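Local coordinates for protein glycosyl hyrolase, family 3 (Deinococcus radiodurans, PDB 3TEV) that probably hydrolyses O-glycosidic bonds, as a glycoside hydrolase of family 3 with a TIM-barrel-type catalytic domain, at residues V133-V138 against A177-G182; T224-Y229 against P237-P242. All coordinates share one frame; numbering follows the deposited sequence.

Contact 1: residues V133-V138 against A177-G182; sequences VLDINV and AKHFPG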
loop_
_atom_site.group_PDB
_atom_site.type_symbol
_atom_site.label_atom_id
_atom_site.label_comp_id
_atom_site.label_asym_id
_atom_site.label_seq_id
_atom_site.Cartn_x
_atom_site.Cartn_y
_atom_site.Cartn_z
ATOM N N VAL A 133 4.858 8.553 -3.862
ATOM C CA VAL A 133 4.530 9.350 -2.710
ATOM C C VAL A 133 3.746 10.554 -3.254
ATOM O O VAL A 133 4.227 11.244 -4.146
ATOM C CB VAL A 133 5.836 9.815 -2.023
ATOM C CG1 VAL A 133 5.583 10.976 -1.042
ATOM C CG2 VAL A 133 6.522 8.629 -1.337
ATOM N N LEU A 134 2.532 10.769 -2.750
ATOM C CA LEU A 134 1.751 11.959 -3.096
ATOM C C LEU A 134 1.625 12.865 -1.883
ATOM O O LEU A 134 0.829 13.806 -1.881
ATOM C CB LEU A 134 0.355 11.596 -3.616
ATOM C CG LEU A 134 0.217 10.693 -4.847
ATOM C CD1 LEU A 134 -1.261 10.403 -5.206
ATOM C CD2 LEU A 134 0.954 11.295 -6.026
ATOM N N ASP A 135 2.387 12.557 -0.836
ATOM C CA ASP A 135 2.508 13.442 0.322
ATOM C C ASP A 135 3.103 14.767 -0.160
ATOM O O ASP A 135 3.911 14.790 -1.087
ATOM C CB ASP A 135 3.399 12.817 1.411
ATOM C CG ASP A 135 2.951 11.404 1.812
ATOM O OD1 ASP A 135 1.731 11.138 1.914
ATOM O OD2 ASP A 135 3.833 10.551 2.041
ATOM N N ILE A 136 2.677 15.859 0.469
ATOM C CA ILE A 136 3.160 17.193 0.146
ATOM C C ILE A 136 4.046 17.716 1.265
ATOM O O ILE A 136 3.606 17.858 2.407
ATOM C CB ILE A 136 1.988 18.188 -0.043
ATOM C CG1 ILE A 136 1.014 17.681 -1.100
ATOM C CG2 ILE A 136 2.520 19.597 -0.400
ATOM C CD1 ILE A 136 -0.288 18.426 -1.112
ATOM N N ASN A 137 5.291 18.016 0.920
ATOM C CA ASN A 137 6.235 18.661 1.838
ATOM C C ASN A 137 5.913 20.167 2.004
ATOM O O ASN A 137 6.686 21.029 1.580
ATOM C CB ASN A 137 7.672 18.437 1.325
ATOM C CG ASN A 137 8.739 18.966 2.278
ATOM O OD1 ASN A 137 9.608 19.763 1.880
ATOM N ND2 ASN A 137 8.686 18.530 3.540
ATOM N N VAL A 138 4.772 20.471 2.632
ATOM C CA VAL A 138 4.204 21.839 2.635
ATOM C C VAL A 138 4.821 22.755 3.684
ATOM O O VAL A 138 4.989 23.947 3.446
ATOM C CB VAL A 138 2.632 21.835 2.758
ATOM C CG1 VAL A 138 2.167 21.259 4.103
ATOM C CG2 VAL A 138 2.044 23.241 2.524
ATOM N N ALA A 177 -0.171 4.576 -4.713
ATOM C CA ALA A 177 -0.015 5.915 -4.159
ATOM C C ALA A 177 -0.032 5.864 -2.620
ATOM O O ALA A 177 -0.826 5.127 -2.028
ATOM C CB ALA A 177 -1.126 6.811 -4.667
ATOM N N LYS A 178 0.837 6.640 -1.978
ATOM C CA LYS A 178 0.871 6.691 -0.517
ATOM C C LYS A 178 1.219 8.116 -0.033
ATOM O O LYS A 178 1.724 8.907 -0.831
ATOM C CB LYS A 178 1.870 5.668 0.005
ATOM C CG LYS A 178 3.237 5.802 -0.598
ATOM C CD LYS A 178 4.153 4.643 -0.216
ATOM C CE LYS A 178 5.601 5.053 -0.469
ATOM N NZ LYS A 178 6.535 3.909 -0.373
ATOM N N HIS A 179 0.914 8.486 1.222
ATOM C CA HIS A 179 0.109 7.699 2.188
ATOM C C HIS A 179 -1.200 8.419 2.461
ATOM O O HIS A 179 -1.224 9.444 3.145
ATOM C CB HIS A 179 0.824 7.570 3.527
ATOM C CG HIS A 179 2.241 7.131 3.415
ATOM N ND1 HIS A 179 3.223 7.932 2.870
ATOM C CD2 HIS A 179 2.852 5.980 3.794
ATOM C CE1 HIS A 179 4.380 7.291 2.913
ATOM N NE2 HIS A 179 4.182 6.103 3.466
ATOM N N PHE A 180 -2.285 7.876 1.951
ATOM C CA PHE A 180 -3.565 8.520 2.055
ATOM C C PHE A 180 -4.032 8.599 3.522
ATOM O O PHE A 180 -3.947 7.618 4.248
ATOM C CB PHE A 180 -4.556 7.741 1.206
ATOM C CG PHE A 180 -5.900 8.343 1.163
ATOM C CD1 PHE A 180 -6.179 9.373 0.268
ATOM C CD2 PHE A 180 -6.893 7.896 2.024
ATOM C CE1 PHE A 180 -7.434 9.938 0.233
ATOM C CE2 PHE A 180 -8.139 8.461 2.003
ATOM C CZ PHE A 180 -8.418 9.485 1.111
ATOM N N PRO A 181 -4.569 9.750 3.950
ATOM C CA PRO A 181 -4.886 10.942 3.179
ATOM C C PRO A 181 -3.801 12.030 3.073
ATOM O O PRO A 181 -4.131 13.148 2.677
ATOM C CB PRO A 181 -6.127 11.508 3.896
ATOM C CG PRO A 181 -6.430 10.612 5.010
ATOM C CD PRO A 181 -5.233 9.765 5.260
ATOM N N GLY A 182 -2.544 11.722 3.405
ATOM C CA GLY A 182 -1.423 12.652 3.195
ATOM C C GLY A 182 -0.574 12.824 4.436
ATOM O O GLY A 182 -1.059 13.347 5.452
#

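Contact 2: residues T224-Y229 against P237-P242; sequences TAHIVY and PATLSP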
loop_
_atom_site.group_PDB
_atom_site.type_symbol
_atom_site.label_atom_id
_atom_site.label_comp_id
_atom_site.label_asym_id
_atom_site.label_seq_id
_atom_site.Cartn_x
_atom_site.Cartn_y
_atom_site.Cartn_z
ATOM N N THR A 224 -2.935 3.466 2.859
ATOM C CA THR A 224 -3.413 4.403 3.865
ATOM C C THR A 224 -2.398 4.654 4.961
ATOM O O THR A 224 -1.578 3.806 5.279
ATOM C CB THR A 224 -4.593 3.841 4.611
ATOM O OG1 THR A 224 -4.105 2.769 5.440
ATOM C CG2 THR A 224 -5.608 3.321 3.659
ATOM N N ALA A 225 -2.563 5.782 5.611
ATOM C CA ALA A 225 -1.695 6.282 6.654
ATOM C C ALA A 225 -2.292 6.070 8.055
ATOM O O ALA A 225 -3.468 6.338 8.261
ATOM C CB ALA A 225 -1.557 7.787 6.401
ATOM N N HIS A 226 -1.473 5.657 9.021
ATOM C CA HIS A 226 -1.892 5.601 10.424
ATOM C C HIS A 226 -1.921 7.017 11.023
ATOM O O HIS A 226 -1.212 7.300 11.971
ATOM C CB HIS A 226 -0.936 4.738 11.263
ATOM C CG HIS A 226 -0.731 3.348 10.752
ATOM N ND1 HIS A 226 -1.764 2.559 10.273
ATOM C CD2 HIS A 226 0.389 2.587 10.684
ATOM C CE1 HIS A 226 -1.278 1.386 9.908
ATOM N NE2 HIS A 226 0.022 1.375 10.151
ATOM N N ILE A 227 -2.734 7.903 10.469
ATOM C CA ILE A 227 -2.766 9.287 10.927
ATOM C C ILE A 227 -4.194 9.684 11.261
ATOM O O ILE A 227 -5.123 9.296 10.564
ATOM C CB ILE A 227 -2.204 10.231 9.832
ATOM C CG1 ILE A 227 -0.761 9.845 9.488
ATOM C CG2 ILE A 227 -2.306 11.721 10.250
ATOM C CD1 ILE A 227 -0.308 10.397 8.129
ATOM N N VAL A 228 -4.358 10.449 12.332
ATOM C CA VAL A 228 -5.670 10.921 12.747
ATOM C C VAL A 228 -5.888 12.309 12.135
ATOM O O VAL A 228 -5.088 13.227 12.376
ATOM C CB VAL A 228 -5.815 10.963 14.320
ATOM C CG1 VAL A 228 -7.212 11.389 14.730
ATOM C CG2 VAL A 228 -5.492 9.602 14.947
ATOM N N TYR A 229 -6.940 12.453 11.324
ATOM C CA TYR A 229 -7.341 13.768 10.771
ATOM C C TYR A 229 -8.577 14.273 11.506
ATOM O O TYR A 229 -9.676 13.753 11.280
ATOM C CB TYR A 229 -7.616 13.672 9.268
ATOM C CG TYR A 229 -6.395 13.238 8.506
ATOM C CD1 TYR A 229 -5.647 14.139 7.735
ATOM C CD2 TYR A 229 -5.954 11.922 8.598
ATOM C CE1 TYR A 229 -4.483 13.721 7.068
ATOM C CE2 TYR A 229 -4.831 11.498 7.938
ATOM C CZ TYR A 229 -4.093 12.386 7.186
ATOM O OH TYR A 229 -2.974 11.874 6.549
ATOM N N PRO A 237 -7.285 6.503 13.524
ATOM C CA PRO A 237 -6.368 6.724 12.391
ATOM C C PRO A 237 -7.056 6.329 11.080
ATOM O O PRO A 237 -7.957 5.465 11.083
ATOM C CB PRO A 237 -5.204 5.776 12.674
ATOM C CG PRO A 237 -5.753 4.750 13.628
ATOM C CD PRO A 237 -6.843 5.421 14.420
ATOM N N ALA A 238 -6.635 6.936 9.973
ATOM C CA ALA A 238 -7.249 6.671 8.664
ATOM C C ALA A 238 -7.392 5.174 8.332
ATOM O O ALA A 238 -8.441 4.729 7.828
ATOM C CB ALA A 238 -6.499 7.380 7.583
ATOM N N THR A 239 -6.353 4.401 8.657
ATOM C CA THR A 239 -6.315 2.974 8.358
ATOM C C THR A 239 -7.416 2.212 9.093
ATOM O O THR A 239 -7.763 1.092 8.703
ATOM C CB THR A 239 -4.962 2.366 8.780
ATOM O OG1 THR A 239 -4.726 2.730 10.138
ATOM C CG2 THR A 239 -3.829 2.969 7.991
ATOM N N LEU A 240 -7.961 2.800 10.159
ATOM C CA LEU A 240 -9.008 2.120 10.944
ATOM C C LEU A 240 -10.320 2.896 10.941
ATOM O O LEU A 240 -11.186 2.668 11.792
ATOM C CB LEU A 240 -8.540 1.909 12.392
ATOM C CG LEU A 240 -7.211 1.165 12.611
ATOM C CD1 LEU A 240 -6.782 1.225 14.086
ATOM C CD2 LEU A 240 -7.237 -0.302 12.092
ATOM N N SER A 241 -10.452 3.825 10.004
ATOM C CA SER A 241 -11.570 4.748 9.974
ATOM C C SER A 241 -12.594 4.403 8.892
ATOM O O SER A 241 -12.339 4.615 7.722
ATOM C CB SER A 241 -11.051 6.166 9.734
ATOM O OG SER A 241 -12.134 7.058 9.491
ATOM N N PRO A 242 -13.757 3.874 9.276
ATOM C CA PRO A 242 -14.786 3.719 8.230
ATOM C C PRO A 242 -15.187 5.045 7.565
ATOM O O PRO A 242 -15.498 5.045 6.368
ATOM C CB PRO A 242 -15.984 3.099 8.974
ATOM C CG PRO A 242 -15.720 3.366 10.426
ATOM C CD PRO A 242 -14.222 3.419 10.604
#

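Contact 1: residues V133-V138 against A177-G182
D135 grips H179 with both carboxylate oxygens. ND1 of H179 donates to OD2 of D135 over 2.8 Å, in the ring plane and on the syn lone pair of that oxygen. The carboxylate and imidazole planes are only 12° apart, so the two groups lie nearly flat together. OD1 of D135 takes the backbone N of H179 at 2.9 Å, from a donor 30° out of the carboxylate plane. H183 N also bonds OD1. CG of D135 stands beside its own backbone N (chi1 -53°), which turns the carboxylate to H179.

Next to this grip the backbones close up. L134 N donates to K178 O over 2.8 Å in a nearly straight bond, part of a single bridge between V133 and K178. CD1 of L134 packs on CB of A177 at 3.6 Å. V133 CG2 touches K178 CE, and K178 NZ bonds F130 O. The thin side is G182, whose CA meets D135 OD1 at 3.7 Å. The contact ends after D135, and the chain runs off to solvent at V138.

The K178-H179 and F180-P181 peptides are both cis. The sequence KHFPG matches a family 3 motif, consistent with a place near the sugar site. The loop after strand 128-129 is thus tied to the end of adjacent parallel strand 174-180. L134 and I136 lean on helix 210-215, while F180 packs against helix 242-252.

Contact 2: residues T224-Y229 against P237-P242
A238 N donates to I227 O over 2.9 Å, with the donor 37° above the carbonyl plane. P237 CA makes a CA-H...O contact to the same oxygen. T239 N reaches A225 O in a weak bond. CB of A238 sits 3.3 Å from that A225 oxygen, and CB of P237 packs on the H226 backbone at 3.9 Å from its C atom. As modelled, H226 ND1 and T239 OG1 lie 3.0 Å apart at the imidazole edge, and either could be the donor. This bond is tentative, because the T239 side chain is doubtful: its methyl group clashes with T224 OG1.

Further out, H226 NE2 bonds S263 O, which anchors the far side of the ring. H226 is also the centre of an inverse gamma turn. L240 N to P237 O and S241 N to A238 O close the 3-10 turn that presents A238 N to I227 O. S241 is the N-cap of helix 242-252: its OG caps I244 N and bonds D233 OD2.

The contact closes the loop from the end of strand 221-224 to helix 242-252. Strand 228-229 pairs in parallel with strand 196-197, and A238 rests on I244 of helix 242-252.

How the contacts relate
Contact 1 closes before contact 2 opens along the chain, and their centres are about 13 Å apart. They join directly through F180-G182, at the end of strand 174-180 and the loop after it. A225 N lies 2.7 Å from F180 O, a probable hydrogen bond between the ends of the neighbouring parallel strands 174-180 and 221-224. Y229 OH lies 2.7 Å from G182 O, also a probable hydrogen bond. P181 CD packs 3.6 Å from A238 CB, so the proline bears on the second segment of contact 2. Both contacts lie at the C-terminal ends of parallel strands, consistent with a place at or near the active site, as in family 3 barrels.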